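Local coordinates for protein 1,4-dihydroxy-6-naphtoate synthase (Archaeoglobus fulgidus, PDB 1ZBM) that probably converts cyclic dehypoxanthine futalosine into 1,4-dihydroxy-6-naphthoate, a carbon-carbon lyase step in menaquinone biosynthesis, at residues Lys104-Pro109 / Leu117-Ala122. Numbering follows the deposited sequence.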
ATOM      1  N   LYS A 104     -10.182  -8.789 -21.557  1.00 25.50           N
ATOM      2  CA  LYS A 104     -10.357  -7.339 -21.506  1.00 22.36           C
ATOM      3  C   LYS A 104      -9.068  -6.553 -21.244  1.00 22.15           C
ATOM      4  O   LYS A 104      -8.061  -7.105 -20.784  1.00 19.66           O
ATOM      5  CB  LYS A 104     -11.386  -6.989 -20.434  1.00 21.54           C
ATOM      6  CG  LYS A 104     -12.772  -7.571 -20.676  1.00 23.55           C
ATOM      7  CD  LYS A 104     -13.391  -7.048 -21.965  1.00 24.20           C
ATOM      8  CE  LYS A 104     -14.863  -7.439 -22.071  1.00 23.64           C
ATOM      9  NZ  LYS A 104     -15.057  -8.903 -21.912  1.00 25.52           N
ATOM     10  N   ARG A 105      -9.108  -5.258 -21.554  1.00 21.30           N
ATOM     11  CA  ARG A 105      -7.961  -4.379 -21.341  1.00 21.95           C
ATOM     12  C   ARG A 105      -8.168  -3.628 -20.031  1.00 20.27           C
ATOM     13  O   ARG A 105      -9.057  -2.791 -19.928  1.00 20.78           O
ATOM     14  CB  ARG A 105      -7.813  -3.411 -22.524  1.00 23.37           C
ATOM     15  CG  ARG A 105      -7.389  -4.122 -23.806  1.00 25.81           C
ATOM     16  CD  ARG A 105      -7.405  -3.217 -25.032  1.00 29.41           C
ATOM     17  NE  ARG A 105      -6.546  -2.044 -24.880  1.00 31.09           N
ATOM     18  CZ  ARG A 105      -6.972  -0.859 -24.456  1.00 31.69           C
ATOM     19  NH1 ARG A 105      -8.251  -0.688 -24.146  1.00 32.13           N
ATOM     20  NH2 ARG A 105      -6.120   0.150 -24.343  1.00 30.37           N
ATOM     21  N   ILE A 106      -7.351  -3.937 -19.026  1.00 18.94           N
ATOM     22  CA  ILE A 106      -7.489  -3.302 -17.717  1.00 16.92           C
ATOM     23  C   ILE A 106      -6.335  -2.389 -17.335  1.00 16.86           C
ATOM     24  O   ILE A 106      -5.164  -2.805 -17.330  1.00 15.89           O
ATOM     25  CB  ILE A 106      -7.633  -4.352 -16.591  1.00 17.57           C
ATOM     26  CG1 ILE A 106      -8.653  -5.423 -16.994  1.00 18.43           C
ATOM     27  CG2 ILE A 106      -8.060  -3.671 -15.302  1.00 13.11           C
ATOM     28  CD1 ILE A 106      -8.753  -6.575 -16.010  1.00 18.99           C
ATOM     29  N   ALA A 107      -6.673  -1.144 -17.008  1.00 15.26           N
ATOM     30  CA  ALA A 107      -5.668  -0.168 -16.590  1.00 17.59           C
ATOM     31  C   ALA A 107      -5.179  -0.562 -15.197  1.00 16.75           C
ATOM     32  O   ALA A 107      -5.978  -0.870 -14.320  1.00 17.17           O
ATOM     33  CB  ALA A 107      -6.275   1.243 -16.559  1.00 15.24           C
ATOM     34  N   VAL A 108      -3.862  -0.560 -15.016  1.00 17.08           N
ATOM     35  CA  VAL A 108      -3.232  -0.919 -13.746  1.00 16.26           C
ATOM     36  C   VAL A 108      -2.262   0.178 -13.317  1.00 16.31           C
ATOM     37  O   VAL A 108      -1.486   0.683 -14.132  1.00 17.08           O
ATOM     38  CB  VAL A 108      -2.445  -2.236 -13.864  1.00 14.45           C
ATOM     39  CG1 VAL A 108      -3.406  -3.396 -14.055  1.00 12.92           C
ATOM     40  CG2 VAL A 108      -1.476  -2.145 -15.032  1.00 12.21           C
ATOM     41  N   PRO A 109      -2.275   0.537 -12.023  1.00 16.05           N
ATOM     42  CA  PRO A 109      -1.407   1.579 -11.467  1.00 18.49           C
ATOM     43  C   PRO A 109       0.088   1.256 -11.465  1.00 20.30           C
ATOM     44  O   PRO A 109       0.921   2.155 -11.530  1.00 21.20           O
ATOM     45  CB  PRO A 109      -1.954   1.746 -10.061  1.00 15.12           C
ATOM     46  CG  PRO A 109      -2.302   0.342  -9.703  1.00 16.96           C
ATOM     47  CD  PRO A 109      -3.018  -0.141 -10.947  1.00 15.69           C
ATOM     48  N   LEU A 117      -0.552  -8.283  -8.658  1.00 18.72           N
ATOM     49  CA  LEU A 117      -0.281  -9.694  -8.435  1.00 17.46           C
ATOM     50  C   LEU A 117      -1.615 -10.421  -8.234  1.00 17.70           C
ATOM     51  O   LEU A 117      -1.859 -11.464  -8.844  1.00 17.55           O
ATOM     52  CB  LEU A 117       0.619  -9.868  -7.207  1.00 15.30           C
ATOM     53  CG  LEU A 117       0.946 -11.309  -6.788  1.00 18.00           C
ATOM     54  CD1 LEU A 117       1.599 -12.059  -7.946  1.00 15.08           C
ATOM     55  CD2 LEU A 117       1.883 -11.290  -5.577  1.00 14.33           C
ATOM     56  N   LEU A 118      -2.480  -9.856  -7.389  1.00 16.83           N
ATOM     57  CA  LEU A 118      -3.798 -10.444  -7.131  1.00 16.73           C
ATOM     58  C   LEU A 118      -4.626 -10.581  -8.418  1.00 16.14           C
ATOM     59  O   LEU A 118      -5.223 -11.632  -8.675  1.00 16.45           O
ATOM     60  CB  LEU A 118      -4.576  -9.603  -6.108  1.00 15.06           C
ATOM     61  CG  LEU A 118      -4.114  -9.668  -4.653  1.00 15.24           C
ATOM     62  CD1 LEU A 118      -4.752  -8.545  -3.827  1.00 14.76           C
ATOM     63  CD2 LEU A 118      -4.460 -11.013  -4.087  1.00 12.62           C
ATOM     64  N   LEU A 119      -4.668  -9.519  -9.214  1.00 15.38           N
ATOM     65  CA  LEU A 119      -5.413  -9.542 -10.460  1.00 16.33           C
ATOM     66  C   LEU A 119      -4.873 -10.657 -11.355  1.00 18.69           C
ATOM     67  O   LEU A 119      -5.637 -11.462 -11.884  1.00 20.31           O
ATOM     68  CB  LEU A 119      -5.302  -8.188 -11.173  1.00 14.63           C
ATOM     69  CG  LEU A 119      -6.011  -8.025 -12.534  1.00 13.02           C
ATOM     70  CD1 LEU A 119      -7.503  -8.243 -12.363  1.00 10.91           C
ATOM     71  CD2 LEU A 119      -5.745  -6.630 -13.105  1.00 12.82           C
ATOM     72  N   LYS A 120      -3.552 -10.708 -11.508  1.00 19.15           N
ATOM     73  CA  LYS A 120      -2.903 -11.726 -12.324  1.00 20.44           C
ATOM     74  C   LYS A 120      -3.186 -13.142 -11.821  1.00 21.62           C
ATOM     75  O   LYS A 120      -3.016 -14.104 -12.561  1.00 23.55           O
ATOM     76  CB  LYS A 120      -1.393 -11.461 -12.370  1.00 22.74           C
ATOM     77  CG  LYS A 120      -1.019 -10.170 -13.119  1.00 23.65           C
ATOM     78  CD  LYS A 120       0.296  -9.583 -12.635  1.00 24.64           C
ATOM     79  CE  LYS A 120       1.454 -10.521 -12.891  1.00 25.96           C
ATOM     80  NZ  LYS A 120       2.670 -10.080 -12.143  1.00 27.31           N
ATOM     81  N   LEU A 121      -3.612 -13.269 -10.566  1.00 21.31           N
ATOM     82  CA  LEU A 121      -3.941 -14.573  -9.993  1.00 20.22           C
ATOM     83  C   LEU A 121      -5.418 -14.897 -10.169  1.00 19.35           C
ATOM     84  O   LEU A 121      -5.793 -16.054 -10.272  1.00 20.70           O
ATOM     85  CB  LEU A 121      -3.619 -14.601  -8.499  1.00 20.17           C
ATOM     86  CG  LEU A 121      -2.153 -14.692  -8.077  1.00 19.08           C
ATOM     87  CD1 LEU A 121      -2.062 -14.394  -6.601  1.00 18.55           C
ATOM     88  CD2 LEU A 121      -1.602 -16.083  -8.386  1.00 20.16           C
ATOM     89  N   ALA A 122      -6.260 -13.872 -10.188  1.00 20.24           N
ATOM     90  CA  ALA A 122      -7.697 -14.086 -10.330  1.00 19.40           C
ATOM     91  C   ALA A 122      -8.115 -14.215 -11.795  1.00 19.34           C
ATOM     92  O   ALA A 122      -9.039 -14.956 -12.107  1.00 19.40           O
ATOM     93  CB  ALA A 122      -8.458 -12.941  -9.659  1.00 17.96           C
TER
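Leu119 reaches from the helix to two alternate residues of the strand, Ile106 and Val108, and its CD2 methyl touches both. Ile106 comes head-on: its CD1 lies 4.2 Å from Leu119 CD2. Leu119 CD1 is equally close to Ile106 CD1, 4.2 Å away, so the end of the isoleucine abuts the leucine fork rather than a single prong. The other branch, Ile106 CG2, stays slightly farther back, 4.3 Å from Leu119 CD2. Val108 meets the same methyl at a slant and with one branch, CG1 at 4.1 Å from Leu119 CD2, while its CG2 lies farther off, 6.5 Å from Leu119 CD2. CD2 thus bridges the two strand side chains, and CD1 meets the isoleucine end alone.

The torsions fit this geometry. Leu119 extends its CG anti to the backbone N (chi1 179°), which extends the fork from the helix to the two strand residues. In Ile106 the long arm, CG1, lies anti to the carbonyl carbon (chi1 -46°) and continues extended through CD1. Ala107, between the two strand contacts, directs its CB away from the helix. No hydrogen bond links the segments; all three touching residues are buried, and the methyl contacts are the whole join. The nearest CA atoms, those of Val108 and Leu119, remain 9.5 Å apart.

This is the strand-to-helix packing of a beta-alpha-beta unit: strand 105-108, helix 114-122, then strand 127-130, whose Glu127 and Val129 form backbone hydrogen bonds with Ile106. Strand 147-150 lies on the other edge of strand 105-108, Phe126 also touches Leu119, and helix 169-174 packs Trp172 against Leu118, Leu121 and Ala122.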